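Long-range contacts in Mono(ADP-ribosyl)transferase SpvB (PDB 2GWL), which probably transfers ADP-ribose from NAD(+) to host actin and so blocks its polymerisation, this chain being the ADP-ribosyltransferase domain of the toxin: residues 76-81 against 125-130; 154-159 against 193-198; 108-113 against 145-150; 65-70 against 132-137. All coordinates share one frame; numbering follows the deposited sequence.

Interaction 1: 76-81 against 125-130. With NAI (1,4-dihydronicotinamide adenine dinucleotide), chain B.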
# COMPACT_ATOMS: atom_id res chain seq x y z
N ARG A 76 12.97 -9.77 -2.90
CA ARG A 76 13.53 -8.75 -3.80
C ARG A 76 12.56 -8.20 -4.85
O ARG A 76 12.89 -7.26 -5.55
CB ARG A 76 14.81 -9.30 -4.48
CG ARG A 76 16.00 -9.50 -3.50
CD ARG A 76 16.39 -8.22 -2.68
NE ARG A 76 17.01 -7.22 -3.55
CZ ARG A 76 18.31 -7.19 -3.87
NH1 ARG A 76 19.16 -8.10 -3.39
NH2 ARG A 76 18.76 -6.25 -4.69
N VAL A 77 11.34 -8.73 -4.90
CA VAL A 77 10.32 -8.15 -5.70
C VAL A 77 8.99 -8.43 -5.04
O VAL A 77 8.81 -9.46 -4.42
CB VAL A 77 10.36 -8.76 -7.18
CG1 VAL A 77 9.96 -10.21 -7.15
CG2 VAL A 77 9.43 -8.02 -8.08
N VAL A 78 8.04 -7.51 -5.21
CA VAL A 78 6.67 -7.71 -4.73
C VAL A 78 5.76 -7.15 -5.76
O VAL A 78 6.20 -6.43 -6.68
CB VAL A 78 6.42 -6.98 -3.37
CG1 VAL A 78 7.19 -7.66 -2.33
CG2 VAL A 78 6.78 -5.53 -3.48
N TYR A 79 4.50 -7.45 -5.60
CA TYR A 79 3.47 -7.08 -6.60
C TYR A 79 2.33 -6.33 -5.98
O TYR A 79 1.97 -6.55 -4.80
CB TYR A 79 2.91 -8.31 -7.35
CG TYR A 79 4.00 -9.24 -7.71
CD1 TYR A 79 4.84 -8.98 -8.80
CD2 TYR A 79 4.23 -10.38 -6.95
CE1 TYR A 79 5.89 -9.85 -9.13
CE2 TYR A 79 5.28 -11.25 -7.26
CZ TYR A 79 6.09 -10.97 -8.37
OH TYR A 79 7.11 -11.81 -8.67
N ARG A 80 1.76 -5.44 -6.79
CA ARG A 80 0.59 -4.65 -6.39
C ARG A 80 -0.29 -4.33 -7.59
O ARG A 80 0.19 -3.85 -8.61
CB ARG A 80 1.13 -3.39 -5.71
CG ARG A 80 0.11 -2.42 -5.16
CD ARG A 80 0.88 -1.41 -4.29
NE ARG A 80 0.12 -0.19 -3.96
CZ ARG A 80 -0.98 -0.12 -3.20
NH1 ARG A 80 -1.52 -1.19 -2.64
NH2 ARG A 80 -1.55 1.08 -2.99
N GLY A 81 -1.57 -4.61 -7.49
CA GLY A 81 -2.54 -4.36 -8.56
C GLY A 81 -3.18 -3.04 -8.19
O GLY A 81 -3.54 -2.81 -6.98
N ILE A 125 7.38 -4.51 -8.50
CA ILE A 125 8.17 -3.58 -7.64
C ILE A 125 9.42 -4.27 -7.13
O ILE A 125 9.36 -5.15 -6.28
CB ILE A 125 7.34 -3.10 -6.41
CG1 ILE A 125 6.03 -2.53 -6.89
CG2 ILE A 125 8.19 -2.08 -5.65
CD1 ILE A 125 5.01 -2.17 -5.86
N TYR A 126 10.57 -3.86 -7.66
CA TYR A 126 11.84 -4.36 -7.21
C TYR A 126 12.29 -3.66 -5.93
O TYR A 126 12.08 -2.47 -5.74
CB TYR A 126 12.89 -4.18 -8.27
CG TYR A 126 12.54 -5.02 -9.46
CD1 TYR A 126 12.72 -6.40 -9.43
CD2 TYR A 126 12.00 -4.44 -10.59
CE1 TYR A 126 12.39 -7.19 -10.52
CE2 TYR A 126 11.68 -5.22 -11.70
CZ TYR A 126 11.89 -6.61 -11.65
OH TYR A 126 11.53 -7.43 -12.70
N LEU A 127 12.94 -4.44 -5.09
CA LEU A 127 13.33 -3.96 -3.73
C LEU A 127 14.82 -4.16 -3.60
O LEU A 127 15.36 -5.14 -4.12
CB LEU A 127 12.59 -4.76 -2.64
CG LEU A 127 11.09 -4.79 -2.67
CD1 LEU A 127 10.56 -5.75 -1.59
CD2 LEU A 127 10.57 -3.39 -2.58
N GLU A 128 15.50 -3.23 -2.92
CA GLU A 128 16.92 -3.36 -2.60
C GLU A 128 17.04 -3.74 -1.13
O GLU A 128 16.13 -3.51 -0.35
CB GLU A 128 17.67 -2.04 -2.83
CG GLU A 128 17.90 -1.63 -4.28
CD GLU A 128 18.34 -2.74 -5.18
OE1 GLU A 128 19.34 -3.42 -4.85
OE2 GLU A 128 17.70 -2.94 -6.24
N LYS A 129 18.18 -4.32 -0.75
CA LYS A 129 18.38 -4.85 0.59
C LYS A 129 18.17 -3.73 1.62
O LYS A 129 18.57 -2.59 1.37
CB LYS A 129 19.81 -5.37 0.74
CG LYS A 129 20.27 -6.41 -0.23
CD LYS A 129 21.80 -6.52 -0.24
CE LYS A 129 22.28 -7.49 -1.28
NZ LYS A 129 23.53 -7.99 -0.71
N GLY A 130 17.53 -4.04 2.74
CA GLY A 130 17.28 -3.06 3.79
C GLY A 130 16.09 -2.14 3.67
O GLY A 130 15.94 -1.20 4.45
PA NAI B . -5.05 1.11 -1.10
O1A NAI B . -3.62 0.92 -0.80
O2A NAI B . -5.71 2.08 -0.18
O5B NAI B . -5.26 1.31 -2.70
C5B NAI B . -5.83 2.50 -3.11
C4B NAI B . -6.61 2.40 -4.40
O4B NAI B . -6.94 3.76 -4.35
C3B NAI B . -5.92 2.14 -5.76
O3B NAI B . -6.35 0.97 -6.47
C2B NAI B . -6.22 3.41 -6.55
O2B NAI B . -7.33 3.23 -7.42
C1B NAI B . -6.63 4.47 -5.51
N9A NAI B . -5.60 5.48 -5.25
C8A NAI B . -5.90 6.79 -5.00
N7A NAI B . -4.75 7.49 -4.85
C5A NAI B . -3.74 6.59 -4.99
C6A NAI B . -2.40 6.80 -4.92
N6A NAI B . -2.00 8.08 -4.82
N1A NAI B . -1.57 5.72 -5.09
C2A NAI B . -2.05 4.46 -5.35
N3A NAI B . -3.40 4.26 -5.42
C4A NAI B . -4.24 5.32 -5.26
O3 NAI B . -5.79 -0.32 -0.96
PN NAI B . -5.13 -1.75 -1.31
O1N NAI B . -3.63 -1.79 -1.33
O2N NAI B . -5.89 -2.18 -2.50
O5D NAI B . -5.52 -2.70 -0.06
C5D NAI B . -6.83 -3.19 0.07
C4D NAI B . -6.74 -4.61 0.65
O4D NAI B . -5.96 -5.44 -0.20
C3D NAI B . -6.07 -4.61 2.02
O3D NAI B . -6.89 -5.33 2.91
C2D NAI B . -4.76 -5.32 1.79
O2D NAI B . -4.56 -6.13 2.91
C1D NAI B . -5.01 -6.16 0.52
N1N NAI B . -3.83 -6.33 -0.36
C2N NAI B . -3.65 -5.45 -1.40
C3N NAI B . -2.54 -5.57 -2.23
C7N NAI B . -2.58 -4.92 -3.62
O7N NAI B . -1.91 -5.60 -4.64
N7N NAI B . -3.23 -3.78 -3.91
C4N NAI B . -1.63 -6.61 -1.97
C5N NAI B . -1.81 -7.49 -0.91
C6N NAI B . -2.93 -7.36 -0.11
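Arg76 NE donates to Leu127 O at 2.7 Å and 164°, the shortest polar bond between residues 76-81 and 125-130. The acceptor lies close to the guanidinium plane, so this edge of the group is used almost squarely. Bends at chi2 and chi3 curl the Arg76 chain back over the other segment and carry NH2 to Glu128 OE1, a salt bridge of 2.9 Å. Guanidinium and carboxylate planes stand 84° apart, which rules out a flat, paired bridge, and Glu128 OE2 has its stronger partner in Arg196. Lys129 CG lies over one guanidinium face, 3.8 Å from NH1.

Inward, the backbones join as an antiparallel ladder. Val78 and Ile125 form the hydrogen-bonded pair, with Val78 N to Ile125 O at 2.9 Å and a matching bond back, and their side chains touch at 3.8 Å between Val78 CG2 and Ile125 CB. The next pair, Val77 with Tyr126, is non-hydrogen-bonded.

Arg80, extended from CG to NE, leaves the ladder for the dinucleotide. Its NH1 reaches NAI O1N at 2.6 Å and its NH2 reaches O1A at 3.0 Å, one oxygen on each phosphate. Gly81 N and O both bond the carboxamide, the first to O7N at 3.0 Å, fixing its rotation. Arg80 is the predicted active-site arginine, consistent with the R-S-E class of transferases.

Strand 77-82 is outermost in the five-stranded sheet. Strand 121-126 separates it from strand 191-197, while Val78 and Leu127 pack on Met148 of strand 148-150.

Interaction 2: 154-159 against 193-198; sequences TKLKIE and INMRVL
Arg196 meets Glu159 through CB, CD, NE and NH2. CB starts 3.7 Å from Glu159 OE1, and CD comes to 3.5 Å of the same oxygen. A turn at chi3 (-56°) then brings NE to OE1 at 2.7 Å with an N-H...O angle of 165°, the firm bond of the salt bridge. OE1 lies in the guanidinium plane and is met on its syn side, though NE is tilted out of the carboxylate plane. NH2 adds only a weak bond to OE2, 3.1 Å long; the two planes are 52° apart. At the tip, NH1 goes instead to Glu128 OE2 in a second salt bridge.

The backbone supports this pairing. Lys157 and Arg196 form an antiparallel hydrogen-bonded pair with Lys157 N to Arg196 O at 2.8 Å, while Leu156-Val197 and Ile158-Met195 are non-hydrogen-bonded neighbours whose side chains share the other face. There Leu156 CD2 touches Val197 CG2 at 3.6 Å, and the Thr154 and Val197 side chains cross at about a right angle, CG2 to CG1 3.7 Å. Further along, Leu198 N bonds Lys155 O, and a water joins Lys155 N to Leu198 O.

The face of Lys157 and Arg196 is charged, that of Leu156, Ile158, Met195 and Val197 apolar. In the five-stranded sheet, strand 191-197 runs between 121-126 and 154-163, and strand 102-105 borders the latter; helix 90-96 lays Tyr96 against Leu156, Ile193 and Met195.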
# COMPACT_ATOMS: atom_id res chain seq x y z
N THR A 154 6.94 5.74 0.97
CA THR A 154 7.79 4.92 0.11
C THR A 154 8.05 5.66 -1.20
O THR A 154 7.11 6.23 -1.77
CB THR A 154 7.15 3.60 -0.20
OG1 THR A 154 6.80 2.92 1.01
CG2 THR A 154 8.08 2.73 -1.02
N LYS A 155 9.32 5.70 -1.62
CA LYS A 155 9.71 6.41 -2.80
C LYS A 155 9.96 5.37 -3.89
O LYS A 155 10.69 4.41 -3.67
CB LYS A 155 10.98 7.19 -2.59
CG LYS A 155 10.84 8.29 -1.57
CD LYS A 155 12.16 9.01 -1.26
CE LYS A 155 12.32 10.34 -2.02
NZ LYS A 155 13.62 11.05 -1.66
N LEU A 156 9.33 5.56 -5.04
CA LEU A 156 9.28 4.53 -6.12
C LEU A 156 9.80 5.17 -7.39
O LEU A 156 9.42 6.31 -7.74
CB LEU A 156 7.89 4.05 -6.33
CG LEU A 156 7.19 3.49 -5.08
CD1 LEU A 156 5.69 3.60 -5.20
CD2 LEU A 156 7.62 2.07 -4.94
N LYS A 157 10.73 4.49 -8.03
CA LYS A 157 11.20 4.96 -9.37
C LYS A 157 10.46 4.20 -10.47
O LYS A 157 10.35 2.99 -10.39
CB LYS A 157 12.68 4.75 -9.57
CG LYS A 157 13.11 5.33 -10.92
CD LYS A 157 14.56 5.31 -11.11
CE LYS A 157 15.05 4.18 -11.99
NZ LYS A 157 16.53 4.31 -12.31
N ILE A 158 9.95 4.92 -11.48
CA ILE A 158 9.25 4.26 -12.59
C ILE A 158 10.32 3.89 -13.63
O ILE A 158 11.01 4.76 -14.21
CB ILE A 158 8.21 5.16 -13.30
CG1 ILE A 158 7.17 5.75 -12.35
CG2 ILE A 158 7.55 4.41 -14.47
CD1 ILE A 158 6.48 4.76 -11.52
N GLU A 159 10.55 2.60 -13.78
CA GLU A 159 11.66 2.13 -14.64
C GLU A 159 11.20 1.85 -16.08
O GLU A 159 11.84 2.30 -17.04
CB GLU A 159 12.28 0.89 -14.04
CG GLU A 159 12.95 1.25 -12.77
CD GLU A 159 13.90 0.22 -12.25
OE1 GLU A 159 14.96 0.65 -11.75
OE2 GLU A 159 13.53 -0.98 -12.26
N ILE A 193 3.70 -1.89 -14.87
CA ILE A 193 4.68 -0.89 -14.53
C ILE A 193 5.79 -1.51 -13.69
O ILE A 193 5.52 -2.06 -12.62
CB ILE A 193 4.06 0.33 -13.83
CG1 ILE A 193 2.91 0.84 -14.70
CG2 ILE A 193 5.07 1.43 -13.70
CD1 ILE A 193 2.24 2.00 -14.08
N ASN A 194 7.00 -1.44 -14.21
CA ASN A 194 8.20 -1.92 -13.54
C ASN A 194 8.75 -0.74 -12.77
O ASN A 194 9.03 0.33 -13.36
CB ASN A 194 9.19 -2.47 -14.54
CG ASN A 194 8.66 -3.67 -15.24
OD1 ASN A 194 8.35 -4.69 -14.58
ND2 ASN A 194 8.49 -3.56 -16.58
N MET A 195 8.86 -0.95 -11.46
CA MET A 195 9.25 0.10 -10.51
C MET A 195 10.30 -0.41 -9.56
O MET A 195 10.53 -1.60 -9.46
CB MET A 195 8.08 0.53 -9.63
CG MET A 195 6.82 0.79 -10.28
SD MET A 195 5.62 1.20 -9.01
CE MET A 195 5.38 2.89 -9.34
N ARG A 196 10.95 0.52 -8.85
CA ARG A 196 11.96 0.16 -7.89
C ARG A 196 11.77 1.03 -6.66
O ARG A 196 11.67 2.23 -6.77
CB ARG A 196 13.35 0.41 -8.46
CG ARG A 196 14.52 -0.01 -7.58
CD ARG A 196 15.84 0.03 -8.38
NE ARG A 196 15.70 -0.81 -9.55
CZ ARG A 196 15.74 -2.14 -9.54
NH1 ARG A 196 16.06 -2.80 -8.43
NH2 ARG A 196 15.53 -2.81 -10.69
N VAL A 197 11.71 0.40 -5.50
CA VAL A 197 11.76 1.21 -4.22
C VAL A 197 13.12 1.81 -3.98
O VAL A 197 14.15 1.13 -4.02
CB VAL A 197 11.32 0.38 -3.00
CG1 VAL A 197 11.45 1.23 -1.68
CG2 VAL A 197 9.91 -0.09 -3.19
N LEU A 198 13.17 3.13 -3.74
CA LEU A 198 14.45 3.80 -3.46
C LEU A 198 14.59 3.92 -1.96
O LEU A 198 13.84 4.67 -1.35
CB LEU A 198 14.48 5.20 -4.06
CG LEU A 198 14.31 5.27 -5.56
CD1 LEU A 198 14.24 6.71 -6.02
CD2 LEU A 198 15.46 4.56 -6.24
O HOH W 1 11.42 4.62 0.08

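Interaction 3: 108-113 against 145-150. With NAI (1,4-dihydronicotinamide adenine dinucleotide), chain B.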
# COMPACT_ATOMS: atom_id res chain seq x y z
N PHE A 108 0.29 3.96 3.73
CA PHE A 108 0.96 2.69 3.88
C PHE A 108 0.72 1.98 2.52
O PHE A 108 -0.35 2.12 1.93
CB PHE A 108 0.32 1.90 5.00
CG PHE A 108 0.67 2.39 6.41
CD1 PHE A 108 1.63 1.73 7.14
CD2 PHE A 108 -0.03 3.41 6.99
CE1 PHE A 108 1.95 2.14 8.43
CE2 PHE A 108 0.29 3.84 8.30
CZ PHE A 108 1.26 3.18 8.99
N MET A 109 1.73 1.25 2.05
CA MET A 109 1.63 0.56 0.74
C MET A 109 1.59 -0.95 0.90
O MET A 109 2.52 -1.60 1.41
CB MET A 109 2.78 1.01 -0.17
CG MET A 109 2.68 0.44 -1.65
SD MET A 109 4.09 0.97 -2.54
CE MET A 109 5.43 -0.14 -1.99
N SER A 110 0.43 -1.51 0.52
CA SER A 110 0.17 -2.92 0.57
C SER A 110 0.64 -3.65 -0.74
O SER A 110 0.28 -3.23 -1.85
CB SER A 110 -1.32 -3.13 0.79
OG SER A 110 -1.56 -4.48 0.99
N THR A 111 1.46 -4.66 -0.58
CA THR A 111 1.98 -5.42 -1.71
C THR A 111 1.86 -6.91 -1.35
O THR A 111 1.58 -7.29 -0.22
CB THR A 111 3.45 -5.09 -2.01
OG1 THR A 111 4.29 -5.63 -1.01
CG2 THR A 111 3.75 -3.63 -2.17
N SER A 112 2.03 -7.78 -2.35
CA SER A 112 2.07 -9.21 -2.11
C SER A 112 3.41 -9.74 -2.61
O SER A 112 3.85 -9.39 -3.73
CB SER A 112 0.96 -9.91 -2.86
OG SER A 112 1.28 -11.32 -2.89
N PRO A 113 4.06 -10.57 -1.81
CA PRO A 113 5.28 -11.16 -2.30
C PRO A 113 5.05 -12.33 -3.28
O PRO A 113 6.00 -12.81 -3.90
CB PRO A 113 5.90 -11.75 -1.01
CG PRO A 113 4.70 -12.13 -0.21
CD PRO A 113 3.69 -11.09 -0.48
N GLU A 145 -3.40 -15.12 2.65
CA GLU A 145 -2.75 -14.50 1.50
C GLU A 145 -1.63 -13.64 2.08
O GLU A 145 -1.86 -12.81 2.95
CB GLU A 145 -3.72 -13.64 0.67
CG GLU A 145 -5.00 -14.37 0.18
CD GLU A 145 -4.79 -15.34 -0.97
OE1 GLU A 145 -3.67 -15.42 -1.52
OE2 GLU A 145 -5.78 -16.05 -1.34
N ALA A 146 -0.41 -13.86 1.63
CA ALA A 146 0.71 -13.07 2.09
C ALA A 146 0.61 -11.58 1.71
O ALA A 146 0.04 -11.18 0.69
CB ALA A 146 2.04 -13.68 1.66
N GLU A 147 1.18 -10.77 2.60
CA GLU A 147 1.20 -9.31 2.46
C GLU A 147 2.49 -8.72 3.02
O GLU A 147 2.84 -8.90 4.19
CB GLU A 147 -0.02 -8.64 3.11
CG GLU A 147 0.02 -7.12 3.02
CD GLU A 147 -1.25 -6.42 3.44
OE1 GLU A 147 -2.20 -7.07 3.87
OE2 GLU A 147 -1.27 -5.19 3.36
N MET A 148 3.20 -8.00 2.17
CA MET A 148 4.29 -7.17 2.59
C MET A 148 3.77 -5.72 2.62
O MET A 148 3.38 -5.16 1.61
CB MET A 148 5.49 -7.28 1.67
CG MET A 148 6.62 -6.41 2.15
SD MET A 148 8.18 -6.61 1.39
CE MET A 148 8.88 -8.08 2.07
N LEU A 149 3.75 -5.11 3.81
CA LEU A 149 3.31 -3.74 3.97
C LEU A 149 4.51 -2.81 4.15
O LEU A 149 5.48 -3.13 4.81
CB LEU A 149 2.39 -3.63 5.20
CG LEU A 149 1.56 -2.34 5.46
CD1 LEU A 149 0.39 -2.05 4.45
CD2 LEU A 149 0.96 -2.41 6.86
N PHE A 150 4.37 -1.61 3.60
CA PHE A 150 5.37 -0.57 3.71
C PHE A 150 4.75 0.61 4.46
O PHE A 150 3.58 0.92 4.27
CB PHE A 150 5.87 -0.07 2.35
CG PHE A 150 6.65 -1.13 1.53
CD1 PHE A 150 8.01 -1.03 1.34
CD2 PHE A 150 5.97 -2.24 1.04
CE1 PHE A 150 8.71 -2.03 0.61
CE2 PHE A 150 6.65 -3.24 0.25
CZ PHE A 150 7.99 -3.16 0.07
PA NAI B . -5.05 1.11 -1.10
O1A NAI B . -3.62 0.92 -0.80
O2A NAI B . -5.71 2.08 -0.18
O5B NAI B . -5.26 1.31 -2.70
C5B NAI B . -5.83 2.50 -3.11
C4B NAI B . -6.61 2.40 -4.40
O4B NAI B . -6.94 3.76 -4.35
C3B NAI B . -5.92 2.14 -5.76
O3B NAI B . -6.35 0.97 -6.47
C2B NAI B . -6.22 3.41 -6.55
O2B NAI B . -7.33 3.23 -7.42
C1B NAI B . -6.63 4.47 -5.51
N9A NAI B . -5.60 5.48 -5.25
C8A NAI B . -5.90 6.79 -5.00
N7A NAI B . -4.75 7.49 -4.85
C5A NAI B . -3.74 6.59 -4.99
C6A NAI B . -2.40 6.80 -4.92
N6A NAI B . -2.00 8.08 -4.82
N1A NAI B . -1.57 5.72 -5.09
C2A NAI B . -2.05 4.46 -5.35
N3A NAI B . -3.40 4.26 -5.42
C4A NAI B . -4.24 5.32 -5.26
O3 NAI B . -5.79 -0.32 -0.96
PN NAI B . -5.13 -1.75 -1.31
O1N NAI B . -3.63 -1.79 -1.33
O2N NAI B . -5.89 -2.18 -2.50
O5D NAI B . -5.52 -2.70 -0.06
C5D NAI B . -6.83 -3.19 0.07
C4D NAI B . -6.74 -4.61 0.65
O4D NAI B . -5.96 -5.44 -0.20
C3D NAI B . -6.07 -4.61 2.02
O3D NAI B . -6.89 -5.33 2.91
C2D NAI B . -4.76 -5.32 1.79
O2D NAI B . -4.56 -6.13 2.91
C1D NAI B . -5.01 -6.16 0.52
N1N NAI B . -3.83 -6.33 -0.36
C2N NAI B . -3.65 -5.45 -1.40
C3N NAI B . -2.54 -5.57 -2.23
C7N NAI B . -2.58 -4.92 -3.62
O7N NAI B . -1.91 -5.60 -4.64
N7N NAI B . -3.23 -3.78 -3.91
C4N NAI B . -1.63 -6.61 -1.97
C5N NAI B . -1.81 -7.49 -0.91
C6N NAI B . -2.93 -7.36 -0.11
O HOH W 2 -0.66 -12.34 -1.57
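Glu147 and Ser110 meet at the dinucleotide through a very short hydrogen bond, Ser110 OG to Glu147 OE2 at 2.5 Å. The other carboxylate oxygen, OE1, accepts from ribose hydroxyl O2D of NAI at 2.7 Å, so the two oxygens divide protein and ligand between them. Glu147 reaches this point fully extended (chi1 177°, chi2 170°). Ser110 OG also approaches the nicotinamide nitrogen N1N, at 3.2 Å. Both are predicted active-site residues, consistent with the serine and glutamate of the R-S-E signature; Ser110-Thr111-Ser112 fits its STS motif and Glu145-Ala146-Glu147 its ExE motif.

The second shell is the strand pairing that sets these side chains. Thr111 and Met148 form an antiparallel hydrogen-bonded pair. Met148 O is gripped twice, by Thr111 N at 3.0 Å and by Thr111 OG1 at 2.8 Å, the donors arriving from opposite faces of the carbonyl plane. Met109 and Phe150 make the other hydrogen-bonded pair, with Ser110 and Leu149 between them. Met109 CE lies over one face of the Phe150 ring, 3.9 Å from its centroid and 20° off the normal, a CH-pi contact, while Thr111 OG1 lies at the ring edge.

Pro113 CG packs on Ala146 CB at 3.6 Å. Strand 148-150 is central in the three-stranded sheet, between 109-111 and 134-135. Helices 2-23 and 49-68 pack against Phe108 and Leu149, whereas Met109, Thr111 and Met148 face strand 77-82.

Interaction 4: 65-70 against 132-137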
# COMPACT_ATOMS: atom_id res chain seq x y z
N GLU A 65 5.63 1.78 13.82
CA GLU A 65 6.60 1.17 14.69
C GLU A 65 6.33 -0.33 14.87
O GLU A 65 7.26 -1.14 14.85
CB GLU A 65 6.52 1.86 16.07
CG GLU A 65 7.43 1.31 17.14
CD GLU A 65 8.88 1.30 16.75
OE1 GLU A 65 9.26 2.14 15.87
OE2 GLU A 65 9.61 0.40 17.28
N GLY A 66 5.06 -0.71 14.98
CA GLY A 66 4.75 -2.11 15.02
C GLY A 66 5.20 -2.85 13.76
O GLY A 66 5.80 -3.90 13.84
N LEU A 67 4.97 -2.22 12.62
CA LEU A 67 5.43 -2.76 11.33
C LEU A 67 6.94 -2.94 11.33
O LEU A 67 7.46 -4.04 10.98
CB LEU A 67 4.91 -1.90 10.19
CG LEU A 67 5.31 -2.37 8.76
CD1 LEU A 67 4.62 -3.65 8.41
CD2 LEU A 67 4.92 -1.28 7.88
N SER A 68 7.66 -1.89 11.73
CA SER A 68 9.12 -1.86 11.74
C SER A 68 9.74 -2.96 12.61
O SER A 68 10.86 -3.45 12.34
CB SER A 68 9.55 -0.50 12.33
OG SER A 68 10.91 -0.29 12.08
N SER A 69 9.00 -3.35 13.63
CA SER A 69 9.43 -4.33 14.59
C SER A 69 9.35 -5.75 14.07
O SER A 69 9.92 -6.64 14.69
CB SER A 69 8.64 -4.16 15.90
OG SER A 69 7.36 -4.76 15.86
N LEU A 70 8.65 -5.97 12.94
CA LEU A 70 8.52 -7.31 12.37
C LEU A 70 9.79 -7.76 11.67
O LEU A 70 10.57 -6.93 11.22
CB LEU A 70 7.39 -7.36 11.37
CG LEU A 70 6.03 -6.98 11.92
CD1 LEU A 70 5.01 -7.20 10.85
CD2 LEU A 70 5.69 -7.74 13.18
N LYS A 132 12.07 -0.99 3.79
CA LYS A 132 11.21 -0.91 5.00
C LYS A 132 9.97 -1.77 4.97
O LYS A 132 9.18 -1.79 5.91
CB LYS A 132 10.80 0.54 5.25
CG LYS A 132 11.93 1.50 5.64
CD LYS A 132 11.28 2.86 5.86
CE LYS A 132 12.16 3.78 6.59
NZ LYS A 132 13.32 4.01 5.81
N GLY A 133 9.80 -2.56 3.91
CA GLY A 133 8.65 -3.41 3.81
C GLY A 133 8.77 -4.58 4.71
O GLY A 133 9.89 -5.09 4.93
N ARG A 134 7.62 -5.05 5.20
CA ARG A 134 7.62 -6.16 6.13
C ARG A 134 6.47 -7.07 5.89
O ARG A 134 5.34 -6.64 5.75
CB ARG A 134 7.58 -5.73 7.64
CG ARG A 134 8.71 -4.89 8.11
CD ARG A 134 9.98 -5.70 8.28
NE ARG A 134 11.03 -4.83 8.79
CZ ARG A 134 11.88 -4.12 8.04
NH1 ARG A 134 11.85 -4.17 6.72
NH2 ARG A 134 12.79 -3.36 8.64
N ILE A 135 6.75 -8.37 5.87
CA ILE A 135 5.72 -9.40 5.79
C ILE A 135 4.85 -9.41 7.04
O ILE A 135 5.37 -9.51 8.16
CB ILE A 135 6.37 -10.81 5.61
CG1 ILE A 135 7.10 -10.92 4.24
CG2 ILE A 135 5.33 -11.92 5.75
CD1 ILE A 135 6.19 -10.88 3.05
N LEU A 136 3.53 -9.35 6.89
CA LEU A 136 2.67 -9.25 8.10
C LEU A 136 2.48 -10.54 8.81
O LEU A 136 2.42 -10.58 10.03
CB LEU A 136 1.28 -8.70 7.77
CG LEU A 136 1.27 -7.28 7.24
CD1 LEU A 136 -0.13 -6.84 6.97
CD2 LEU A 136 1.93 -6.30 8.25
N GLY A 137 2.34 -11.63 8.06
CA GLY A 137 2.13 -12.93 8.67
C GLY A 137 0.88 -12.91 9.54
O GLY A 137 -0.17 -12.39 9.12
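The Arg134 guanidinium meets the end of helix 49-68 by its edge. Leu70 O and Ser68 O lie near its plane, the former 3.2 Å from Arg134 NE and the latter a longer 3.8 Å from the same atom, while Leu67 O approaches obliquely. NH1 turns back to its own segment and bonds Gly133 O at 2.8 Å, again near the guanidinium plane; His131 O is a further acceptor for it. A bend at chi2 (-74°) lays the aliphatic part of the arginine along the helix end, with Arg134 CG 3.2 Å from Leu67 O.

The rest of the contact is apolar. Leu67 CD1 rests on Arg134 CB at 3.7 Å and on Leu136 CD2 at 3.8 Å, and Leu70 CD1 reaches the same Leu136 methyl at 4.1 Å. Ser69 OG bonds Gly66 O within its own segment.

Leucine contacts and the arginine's methylenes make up much of the joint. A positive group beside the carbonyl-rich C-terminal end of a helix should be electrostatically favourable, and its bonds to Gly133 and His131 would hold it in that position.

How the interactions relate
Interaction 3 is the buried one: every touching residue is at least partly shielded, and its centre lies nearest that of the chain. Interactions 1, 2 and 4 reach the surface, and each includes charged side chains; in 2 and 4 these are central to the contact. Interactions 1 and 2 belong to the same five-stranded sheet through neighbouring strands 121-126 and 191-197, whereas 3 and 4 hold neighbouring strands 148-150 and 134-135 of the smaller sheet. The dinucleotide joins 1 and 3, Arg80 meeting its phosphates and Glu147 its ribose, and Arg80 NH1 also bonds Ser110 O. Ladders of backbone bonds define 1 to 3; helix-to-strand interaction 4 relies on leucines and the chain of Arg134.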